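Side-chain contacts in GTP pyrophosphokinase YjbM (Bacillus subtilis, PDB 5DEC), which synthesises the alarmone (p)ppGpp by transferring pyrophosphate from ATP to GDP or GTP, working as a highly cooperative, allosterically activated homotetramer: residues 12-15 / 16-19; 53-57 / 58-62; 162-165 / 166-170. One frame throughout, in Å; residues are numbered along the deposited sequence.

Contact 1: residues 12-15 / 16-19; sequences KWER and FLVP. Unlike the reference sequence in segment 12-15: K12 (reference Gln).
K12, W13 and E14 hand their carbonyls to the N-H groups of F16, L17 and V18 in helix 11-38, with bonds of 2.9 Å for F16 N to K12 O and L17 N to W13 O but a weak one of 3.4 Å for V18 N to E14 O. K12 departs from the reference sequence and contributes here through its backbone O. The helix is kinked at P19, which has no N-H to give; P19 CD, bonded to N in place of that hydrogen, lies 3.7 Å from R15 O. W13 and F16 lie side by side and point the same way. The CZ3 corner of the W13 indole meets F16 CD2 at 4.0 Å, and the rings approach obliquely, their planes 84° apart. F16 gets there with CG anti to its backbone N (chi1 171°). Next to this pair, L17 CG sits 3.3 Å from W13 O, while W13 and L17 also reach helix 57-66. The carboxylate of E14 turns to R21 in a salt bridge, and V18 packs on L37 of the second subunit. The hydrogen bonds across the segments are all main-chain, and the one nearest the proline is weak, so the side chains meet through apolar packing.

Contact 2: residues 53-57 / 58-62; sequences RVKPV and ASILE
K55 and S59 meet where edge strand 49-54 passes into helix 57-66, a strand-to-helix turn of the nucleotidyltransferase-like synthetase fold, with P56 at the N-cap position. The lysine can be followed outward. Its CB rests on I60 CG1 at 3.7 Å, the apolar start of the chain. K55 CG then comes alongside the serine hydroxyl, 3.4 Å from S59 OG; CD passes the same oxygen a little farther off, and K55 CE returns to 3.5 Å from S59 OG. The first torsion of the serine, with OG opposite the backbone N (chi1 172°), places the hydroxyl beside the methylenes, and it touches the lysine chain along its length. The tip, NZ, leaves the contact for a salt bridge with D79, the magnesium-binding aspartate. K55 and S59 both bind ATP, and K55 also binds the product, so the serine lies against the stem of a lysine whose head group faces the active site.

The main chain begins the helix here. A proline ring cannot cap with its side chain, but P56 O accepts the N-H of I60 at 2.9 Å, nearly along the C=O axis. The next bond, L61 N to V57 O, is almost straight (174°). I60 packs on M77 and I80 and also on L17 of helix 11-38; V57 and L61 reach that helix through W13, and V57 also through L17. These two lie side by side and point the same way, V57 CG1 standing 4.1 Å from L61 CD1.

Contact 3: residues 162-165 / 166-170; sequences HSLN and YKYSG
L164 and Y168 form the inner shell at the end of helix 152-167, lying side by side and pointing the same way. L164 CD2 comes to the edge of the tyrosine ring, in its plane, 3.8 Å from Y168 CE2. The same edge passes the leucine's own carbonyl, with Y168 CD2 3.3 Å from L164 O. L164 O also accepts the backbone N-H of Y168 at 2.9 Å, so one carbonyl meets both the main chain and the ring of a single residue. The ring lies back along the helix because CG stands opposite the carbonyl carbon (chi1 -73°). Replacing Y168 by an alanine would probably leave L164 CD2 without the ring edge beside it and uncover P173, V176 and V201 of the third subunit.

The tyrosine sits at a helix end that closes in a Schellman motif. Y168 is the first residue to leave helical angles, and S169, with positive phi (49°), turns the chain back. G170 N then reaches across to N165 O at 2.8 Å, in the carbonyl plane, while S169 N bonds to Y166 O at 3.2 Å. The side chain of N165 leans on the same turn, its OD1 3.5 Å from G170 CA. One turn earlier the helix is regular, K167 N meeting S163 O almost straight (167°). H162, a product-binding residue one turn before Y166, accepts Y166 N at its backbone O.

Farther out, L164 packs on I172 and on V176 and L180 of helix 174-202. I197 of the third subunit also meets L164, and V201 of that subunit meets K167 and Y168, placing the helix end between its own C-terminal helix and that of a neighbouring chain.

From the N terminus the three contacts follow in series, and none nests within or crosses another. Each closes a local turn: contact 1 within helix 11-38, contact 2 where strand 49-54 enters helix 57-66, and contact 3 where helix 152-167 ends before helix 174-202. Contacts 1 and 2 touch, the first helix lying on helix 57-66 through W13 CD2 to V57 CG1 at 3.5 Å, with L17 meeting V57 and I60 beside it. Contact 3 stays apart, its nearest atoms about 7 Å from contact 2 and about 16 Å from contact 1. Contacts 2 and 3 nevertheless serve one active site, since R53 to K55 and H162 all bind the product.

Contact 1: residues 12-15 / 16-19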
ATOM      1  N   LYS B  12     -24.205  -1.733  11.918  1.00 99.35           N
ATOM      2  CA  LYS B  12     -23.880  -1.806  13.336  1.00 86.09           C
ATOM      3  C   LYS B  12     -22.701  -2.770  13.446  1.00 82.16           C
ATOM      4  O   LYS B  12     -21.828  -2.609  14.296  1.00 78.49           O
ATOM      5  CB  LYS B  12     -25.057  -2.291  14.182  1.00 80.68           C
ATOM      6  CG  LYS B  12     -26.185  -1.289  14.323  1.00 80.38           C
ATOM      7  CD  LYS B  12     -27.088  -1.649  15.490  1.00 82.22           C
ATOM      8  CE  LYS B  12     -28.293  -0.731  15.538  1.00 85.05           C
ATOM      9  NZ  LYS B  12     -27.879   0.683  15.766  1.00 84.10           N
ATOM     10  N   TRP B  13     -22.688  -3.771  12.565  1.00 83.36           N
ATOM     11  CA  TRP B  13     -21.589  -4.732  12.478  1.00 83.90           C
ATOM     12  C   TRP B  13     -20.321  -4.051  12.010  1.00 78.50           C
ATOM     13  O   TRP B  13     -19.256  -4.229  12.596  1.00 75.88           O
ATOM     14  CB  TRP B  13     -21.904  -5.866  11.505  1.00 84.78           C
ATOM     15  CG  TRP B  13     -22.543  -7.044  12.115  1.00 87.80           C
ATOM     16  CD1 TRP B  13     -23.839  -7.438  11.984  1.00 88.09           C
ATOM     17  CD2 TRP B  13     -21.914  -7.998  12.973  1.00 89.77           C
ATOM     18  NE1 TRP B  13     -24.055  -8.589  12.703  1.00 90.01           N
ATOM     19  CE2 TRP B  13     -22.888  -8.951  13.321  1.00 89.32           C
ATOM     20  CE3 TRP B  13     -20.617  -8.139  13.477  1.00 91.01           C
ATOM     21  CZ2 TRP B  13     -22.607 -10.032  14.150  1.00 87.77           C
ATOM     22  CZ3 TRP B  13     -20.341  -9.212  14.303  1.00 89.82           C
ATOM     23  CH2 TRP B  13     -21.331 -10.144  14.632  1.00 88.55           C
ATOM     24  N   GLU B  14     -20.448  -3.269  10.945  1.00 72.33           N
ATOM     25  CA  GLU B  14     -19.294  -2.648  10.328  1.00 72.63           C
ATOM     26  C   GLU B  14     -18.731  -1.581  11.251  1.00 65.04           C
ATOM     27  O   GLU B  14     -17.531  -1.317  11.245  1.00 60.10           O
ATOM     28  CB  GLU B  14     -19.677  -2.052   8.970  1.00 79.65           C
ATOM     29  CG  GLU B  14     -18.636  -2.226   7.871  1.00 91.73           C
ATOM     30  CD  GLU B  14     -18.271  -3.676   7.596  1.00104.64           C
ATOM     31  OE1 GLU B  14     -19.103  -4.578   7.842  1.00112.32           O
ATOM     32  OE2 GLU B  14     -17.142  -3.911   7.117  1.00105.54           O
ATOM     33  N   ARG B  15     -19.592  -1.016  12.090  1.00 59.26           N
ATOM     34  CA  ARG B  15     -19.147  -0.078  13.106  1.00 61.64           C
ATOM     35  C   ARG B  15     -18.467  -0.837  14.256  1.00 55.29           C
ATOM     36  O   ARG B  15     -17.504  -0.344  14.840  1.00 53.17           O
ATOM     37  CB  ARG B  15     -20.332   0.782  13.592  1.00 71.69           C
ATOM     38  CG  ARG B  15     -20.472   0.980  15.093  1.00 82.36           C
ATOM     39  CD  ARG B  15     -21.857   1.551  15.448  1.00 94.29           C
ATOM     40  NE  ARG B  15     -22.182   2.737  14.651  1.00 97.67           N
ATOM     41  CZ  ARG B  15     -23.308   2.900  13.958  1.00 97.31           C
ATOM     42  NH1 ARG B  15     -24.249   1.961  13.971  1.00 97.46           N
ATOM     43  NH2 ARG B  15     -23.498   4.012  13.257  1.00 95.76           N
ATOM     44  N   PHE B  16     -18.949  -2.043  14.552  1.00 53.24           N
ATOM     45  CA  PHE B  16     -18.349  -2.912  15.574  1.00 48.87           C
ATOM     46  C   PHE B  16     -16.944  -3.383  15.179  1.00 43.35           C
ATOM     47  O   PHE B  16     -16.083  -3.593  16.028  1.00 41.93           O
ATOM     48  CB  PHE B  16     -19.246  -4.133  15.810  1.00 46.25           C
ATOM     49  CG  PHE B  16     -18.627  -5.210  16.675  1.00 45.53           C
ATOM     50  CD1 PHE B  16     -18.532  -5.051  18.049  1.00 48.80           C
ATOM     51  CD2 PHE B  16     -18.181  -6.397  16.114  1.00 45.22           C
ATOM     52  CE1 PHE B  16     -17.973  -6.039  18.838  1.00 48.42           C
ATOM     53  CE2 PHE B  16     -17.625  -7.390  16.900  1.00 46.36           C
ATOM     54  CZ  PHE B  16     -17.523  -7.210  18.264  1.00 46.94           C
ATOM     55  N   LEU B  17     -16.727  -3.569  13.888  1.00 36.05           N
ATOM     56  CA  LEU B  17     -15.483  -4.152  13.405  1.00 39.42           C
ATOM     57  C   LEU B  17     -14.393  -3.121  13.132  1.00 38.15           C
ATOM     58  O   LEU B  17     -13.224  -3.481  12.959  1.00 32.39           O
ATOM     59  CB  LEU B  17     -15.757  -4.953  12.136  1.00 39.06           C
ATOM     60  CG  LEU B  17     -16.649  -6.184  12.320  1.00 39.39           C
ATOM     61  CD1 LEU B  17     -16.858  -6.858  10.984  1.00 38.56           C
ATOM     62  CD2 LEU B  17     -16.030  -7.173  13.307  1.00 41.37           C
ATOM     63  N   VAL B  18     -14.777  -1.847  13.088  1.00 37.68           N
ATOM     64  CA  VAL B  18     -13.827  -0.770  12.799  1.00 37.06           C
ATOM     65  C   VAL B  18     -12.576  -0.820  13.699  1.00 31.52           C
ATOM     66  O   VAL B  18     -11.454  -0.790  13.184  1.00 34.12           O
ATOM     67  CB  VAL B  18     -14.488   0.623  12.921  1.00 43.46           C
ATOM     68  CG1 VAL B  18     -13.433   1.690  13.024  1.00 43.94           C
ATOM     69  CG2 VAL B  18     -15.397   0.899  11.726  1.00 52.19           C
ATOM     70  N   PRO B  19     -12.751  -0.931  15.030  1.00 30.45           N
ATOM     71  CA  PRO B  19     -11.532  -0.996  15.853  1.00 34.39           C
ATOM     72  C   PRO B  19     -10.675  -2.230  15.566  1.00 36.19           C
ATOM     73  O   PRO B  19      -9.450  -2.156  15.678  1.00 28.06           O
ATOM     74  CB  PRO B  19     -12.063  -1.076  17.286  1.00 35.08           C
ATOM     75  CG  PRO B  19     -13.484  -0.648  17.208  1.00 44.35           C
ATOM     76  CD  PRO B  19     -13.967  -1.010  15.857  1.00 37.88           C
TER

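Contact 2: residues 53-57 / 58-62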
ATOM      1  N   ARG B  53      -6.023 -10.148   8.940  1.00 29.22           N
ATOM      2  CA  ARG B  53      -7.389 -10.306   8.480  1.00 41.67           C
ATOM      3  C   ARG B  53      -8.365 -10.103   9.636  1.00 31.27           C
ATOM      4  O   ARG B  53      -8.124 -10.580  10.755  1.00 31.73           O
ATOM      5  CB  ARG B  53      -7.529 -11.699   7.827  1.00 51.13           C
ATOM      6  CG  ARG B  53      -8.777 -12.469   8.151  1.00 67.41           C
ATOM      7  CD  ARG B  53      -9.975 -11.956   7.400  1.00 84.74           C
ATOM      8  NE  ARG B  53      -9.985 -12.240   5.975  1.00 94.92           N
ATOM      9  CZ  ARG B  53     -10.459 -13.365   5.457  1.00101.50           C
ATOM     10  NH1 ARG B  53     -10.941 -14.312   6.256  1.00108.55           N
ATOM     11  NH2 ARG B  53     -10.444 -13.544   4.145  1.00101.34           N
ATOM     12  N   VAL B  54      -9.465  -9.394   9.375  1.00 33.81           N
ATOM     13  CA  VAL B  54     -10.598  -9.382  10.298  1.00 31.63           C
ATOM     14  C   VAL B  54     -11.655 -10.360   9.796  1.00 38.76           C
ATOM     15  O   VAL B  54     -11.997 -10.356   8.617  1.00 35.03           O
ATOM     16  CB  VAL B  54     -11.208  -7.964  10.461  1.00 38.04           C
ATOM     17  CG1 VAL B  54     -12.525  -8.023  11.238  1.00 35.30           C
ATOM     18  CG2 VAL B  54     -10.223  -7.057  11.147  1.00 39.07           C
ATOM     19  N   LYS B  55     -12.173 -11.180  10.702  1.00 38.03           N
ATOM     20  CA  LYS B  55     -13.133 -12.219  10.352  1.00 43.56           C
ATOM     21  C   LYS B  55     -14.411 -11.653   9.731  1.00 48.27           C
ATOM     22  O   LYS B  55     -14.996 -10.713  10.263  1.00 48.53           O
ATOM     23  CB  LYS B  55     -13.490 -13.020  11.602  1.00 45.10           C
ATOM     24  CG  LYS B  55     -13.691 -14.498  11.373  1.00 53.36           C
ATOM     25  CD  LYS B  55     -13.384 -15.301  12.628  1.00 57.72           C
ATOM     26  CE  LYS B  55     -12.846 -16.678  12.277  1.00 61.51           C
ATOM     27  NZ  LYS B  55     -12.883 -17.598  13.450  1.00 70.30           N
ATOM     28  N   PRO B  56     -14.836 -12.210   8.585  1.00 52.04           N
ATOM     29  CA  PRO B  56     -16.101 -11.770   7.988  1.00 54.79           C
ATOM     30  C   PRO B  56     -17.270 -12.043   8.938  1.00 46.73           C
ATOM     31  O   PRO B  56     -17.227 -13.003   9.705  1.00 44.93           O
ATOM     32  CB  PRO B  56     -16.200 -12.603   6.703  1.00 59.08           C
ATOM     33  CG  PRO B  56     -14.798 -13.047   6.416  1.00 56.36           C
ATOM     34  CD  PRO B  56     -14.146 -13.213   7.756  1.00 56.71           C
ATOM     35  N   VAL B  57     -18.281 -11.186   8.890  1.00 51.38           N
ATOM     36  CA  VAL B  57     -19.436 -11.270   9.774  1.00 58.49           C
ATOM     37  C   VAL B  57     -20.078 -12.663   9.783  1.00 62.97           C
ATOM     38  O   VAL B  57     -20.422 -13.191  10.842  1.00 63.28           O
ATOM     39  CB  VAL B  57     -20.481 -10.218   9.382  1.00 61.67           C
ATOM     40  CG1 VAL B  57     -21.652 -10.252  10.344  1.00 70.27           C
ATOM     41  CG2 VAL B  57     -19.846  -8.842   9.381  1.00 58.21           C
ATOM     42  N   ALA B  58     -20.229 -13.246   8.598  1.00 60.23           N
ATOM     43  CA  ALA B  58     -20.766 -14.596   8.452  1.00 68.01           C
ATOM     44  C   ALA B  58     -19.952 -15.594   9.267  1.00 69.49           C
ATOM     45  O   ALA B  58     -20.502 -16.449   9.970  1.00 68.81           O
ATOM     46  CB  ALA B  58     -20.792 -15.003   6.986  1.00 69.08           C
ATOM     47  N   SER B  59     -18.632 -15.491   9.153  1.00 56.45           N
ATOM     48  CA  SER B  59     -17.749 -16.438   9.807  1.00 51.84           C
ATOM     49  C   SER B  59     -17.744 -16.212  11.316  1.00 54.03           C
ATOM     50  O   SER B  59     -17.550 -17.154  12.079  1.00 62.43           O
ATOM     51  CB  SER B  59     -16.334 -16.326   9.240  1.00 60.83           C
ATOM     52  OG  SER B  59     -15.427 -17.108  10.000  1.00 73.38           O
ATOM     53  N   ILE B  60     -17.962 -14.967  11.744  1.00 55.51           N
ATOM     54  CA  ILE B  60     -18.093 -14.666  13.169  1.00 57.54           C
ATOM     55  C   ILE B  60     -19.357 -15.322  13.716  1.00 65.76           C
ATOM     56  O   ILE B  60     -19.314 -16.011  14.737  1.00 63.46           O
ATOM     57  CB  ILE B  60     -18.149 -13.143  13.457  1.00 47.57           C
ATOM     58  CG1 ILE B  60     -16.825 -12.466  13.098  1.00 46.72           C
ATOM     59  CG2 ILE B  60     -18.419 -12.896  14.935  1.00 47.35           C
ATOM     60  CD1 ILE B  60     -16.853 -10.953  13.279  1.00 45.79           C
ATOM     61  N   LEU B  61     -20.480 -15.086  13.039  1.00 69.40           N
ATOM     62  CA  LEU B  61     -21.766 -15.677  13.421  1.00 72.32           C
ATOM     63  C   LEU B  61     -21.714 -17.207  13.415  1.00 74.65           C
ATOM     64  O   LEU B  61     -22.138 -17.845  14.379  1.00 73.55           O
ATOM     65  CB  LEU B  61     -22.887 -15.173  12.505  1.00 73.11           C
ATOM     66  CG  LEU B  61     -23.264 -13.692  12.625  1.00 72.22           C
ATOM     67  CD1 LEU B  61     -24.209 -13.272  11.508  1.00 74.13           C
ATOM     68  CD2 LEU B  61     -23.881 -13.387  13.986  1.00 69.99           C
ATOM     69  N   GLU B  62     -21.185 -17.789  12.340  1.00 81.80           N
ATOM     70  CA  GLU B  62     -21.091 -19.248  12.232  1.00 88.45           C
ATOM     71  C   GLU B  62     -20.322 -19.903  13.363  1.00 85.16           C
ATOM     72  O   GLU B  62     -20.773 -20.891  13.946  1.00 86.45           O
ATOM     73  CB  GLU B  62     -20.412 -19.644  10.922  1.00 94.33           C
ATOM     74  CG  GLU B  62     -21.241 -19.591   9.668  1.00101.77           C
ATOM     75  CD  GLU B  62     -21.821 -20.954   9.308  1.00111.13           C
ATOM     76  OE1 GLU B  62     -21.340 -21.977   9.846  1.00116.28           O
ATOM     77  OE2 GLU B  62     -22.739 -21.008   8.465  1.00111.89           O
TER

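Contact 3: residues 162-165 / 166-170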
ATOM      1  N   HIS B 162      -7.642 -25.758   5.089  1.00 22.84           N
ATOM      2  CA  HIS B 162      -8.754 -24.838   5.314  1.00 25.08           C
ATOM      3  C   HIS B 162      -9.673 -24.834   4.101  1.00 22.91           C
ATOM      4  O   HIS B 162     -10.895 -24.936   4.237  1.00 26.45           O
ATOM      5  CB  HIS B 162      -8.257 -23.405   5.599  1.00 26.16           C
ATOM      6  CG  HIS B 162      -9.369 -22.447   5.898  1.00 28.45           C
ATOM      7  ND1 HIS B 162      -9.992 -22.388   7.129  1.00 39.68           N
ATOM      8  CD2 HIS B 162     -10.022 -21.557   5.110  1.00 39.45           C
ATOM      9  CE1 HIS B 162     -10.949 -21.480   7.099  1.00 41.69           C
ATOM     10  NE2 HIS B 162     -10.995 -20.968   5.879  1.00 43.23           N
ATOM     11  N   SER B 163      -9.070 -24.762   2.914  1.00 27.67           N
ATOM     12  CA  SER B 163      -9.812 -24.783   1.650  1.00 24.73           C
ATOM     13  C   SER B 163     -10.610 -26.074   1.472  1.00 26.79           C
ATOM     14  O   SER B 163     -11.738 -26.055   0.985  1.00 25.94           O
ATOM     15  CB  SER B 163      -8.862 -24.593   0.471  1.00 29.64           C
ATOM     16  OG  SER B 163      -8.409 -23.244   0.452  1.00 37.97           O
ATOM     17  N   LEU B 164     -10.007 -27.203   1.822  1.00 17.55           N
ATOM     18  CA  LEU B 164     -10.712 -28.471   1.709  1.00 18.52           C
ATOM     19  C   LEU B 164     -11.849 -28.574   2.693  1.00 19.65           C
ATOM     20  O   LEU B 164     -12.924 -29.098   2.371  1.00 25.59           O
ATOM     21  CB  LEU B 164      -9.728 -29.628   1.931  1.00 20.97           C
ATOM     22  CG  LEU B 164      -8.775 -29.854   0.756  1.00 31.42           C
ATOM     23  CD1 LEU B 164      -7.629 -30.787   1.155  1.00 30.68           C
ATOM     24  CD2 LEU B 164      -9.542 -30.423  -0.421  1.00 35.49           C
ATOM     25  N   ASN B 165     -11.641 -28.088   3.911  1.00 25.85           N
ATOM     26  CA  ASN B 165     -12.723 -28.154   4.885  1.00 24.07           C
ATOM     27  C   ASN B 165     -13.903 -27.294   4.467  1.00 30.63           C
ATOM     28  O   ASN B 165     -15.067 -27.683   4.644  1.00 32.99           O
ATOM     29  CB  ASN B 165     -12.220 -27.734   6.257  1.00 33.22           C
ATOM     30  CG  ASN B 165     -12.012 -28.909   7.158  1.00 48.09           C
ATOM     31  OD1 ASN B 165     -12.816 -29.842   7.165  1.00 50.63           O
ATOM     32  ND2 ASN B 165     -10.911 -28.905   7.894  1.00 53.76           N
ATOM     33  N   TYR B 166     -13.600 -26.176   3.821  1.00 28.10           N
ATOM     34  CA  TYR B 166     -14.641 -25.318   3.269  1.00 28.53           C
ATOM     35  C   TYR B 166     -15.322 -25.992   2.084  1.00 30.20           C
ATOM     36  O   TYR B 166     -16.537 -26.041   2.037  1.00 35.40           O
ATOM     37  CB  TYR B 166     -14.079 -23.966   2.827  1.00 31.41           C
ATOM     38  CG  TYR B 166     -15.121 -23.121   2.140  1.00 39.87           C
ATOM     39  CD1 TYR B 166     -16.029 -22.368   2.881  1.00 48.89           C
ATOM     40  CD2 TYR B 166     -15.249 -23.128   0.753  1.00 41.52           C
ATOM     41  CE1 TYR B 166     -17.006 -21.600   2.254  1.00 52.94           C
ATOM     42  CE2 TYR B 166     -16.229 -22.368   0.120  1.00 51.60           C
ATOM     43  CZ  TYR B 166     -17.099 -21.611   0.876  1.00 54.56           C
ATOM     44  OH  TYR B 166     -18.066 -20.859   0.246  1.00 63.05           O
ATOM     45  N   LYS B 167     -14.544 -26.496   1.122  1.00 22.63           N
ATOM     46  CA  LYS B 167     -15.123 -27.166  -0.030  1.00 28.71           C
ATOM     47  C   LYS B 167     -16.032 -28.357   0.341  1.00 37.12           C
ATOM     48  O   LYS B 167     -17.067 -28.570  -0.288  1.00 31.54           O
ATOM     49  CB  LYS B 167     -14.035 -27.668  -0.972  1.00 35.49           C
ATOM     50  CG  LYS B 167     -14.643 -28.447  -2.134  1.00 48.20           C
ATOM     51  CD  LYS B 167     -13.648 -28.905  -3.164  1.00 56.05           C
ATOM     52  CE  LYS B 167     -14.386 -29.434  -4.382  1.00 65.85           C
ATOM     53  NZ  LYS B 167     -15.253 -30.590  -4.013  1.00 71.93           N
ATOM     54  N   TYR B 168     -15.658 -29.100   1.377  1.00 27.20           N
ATOM     55  CA  TYR B 168     -16.393 -30.307   1.769  1.00 33.37           C
ATOM     56  C   TYR B 168     -17.256 -30.113   2.992  1.00 30.78           C
ATOM     57  O   TYR B 168     -17.708 -31.095   3.590  1.00 30.22           O
ATOM     58  CB  TYR B 168     -15.415 -31.449   2.043  1.00 30.65           C
ATOM     59  CG  TYR B 168     -14.781 -32.024   0.815  1.00 27.27           C
ATOM     60  CD1 TYR B 168     -15.518 -32.806  -0.064  1.00 34.37           C
ATOM     61  CD2 TYR B 168     -13.440 -31.801   0.534  1.00 32.17           C
ATOM     62  CE1 TYR B 168     -14.934 -33.352  -1.197  1.00 39.85           C
ATOM     63  CE2 TYR B 168     -12.852 -32.338  -0.586  1.00 40.75           C
ATOM     64  CZ  TYR B 168     -13.601 -33.115  -1.450  1.00 46.06           C
ATOM     65  OH  TYR B 168     -13.003 -33.651  -2.570  1.00 48.19           O
ATOM     66  N   SER B 169     -17.487 -28.851   3.349  1.00 30.66           N
ATOM     67  CA  SER B 169     -18.336 -28.494   4.478  1.00 36.09           C
ATOM     68  C   SER B 169     -18.003 -29.264   5.741  1.00 36.35           C
ATOM     69  O   SER B 169     -18.906 -29.731   6.450  1.00 37.04           O
ATOM     70  CB  SER B 169     -19.822 -28.712   4.125  1.00 35.58           C
ATOM     71  OG  SER B 169     -20.154 -28.012   2.934  1.00 36.54           O
ATOM     72  N   GLY B 170     -16.709 -29.432   5.999  1.00 33.10           N
ATOM     73  CA  GLY B 170     -16.262 -30.009   7.247  1.00 30.48           C
ATOM     74  C   GLY B 170     -16.201 -31.523   7.221  1.00 35.25           C
ATOM     75  O   GLY B 170     -15.892 -32.150   8.231  1.00 36.01           O
TER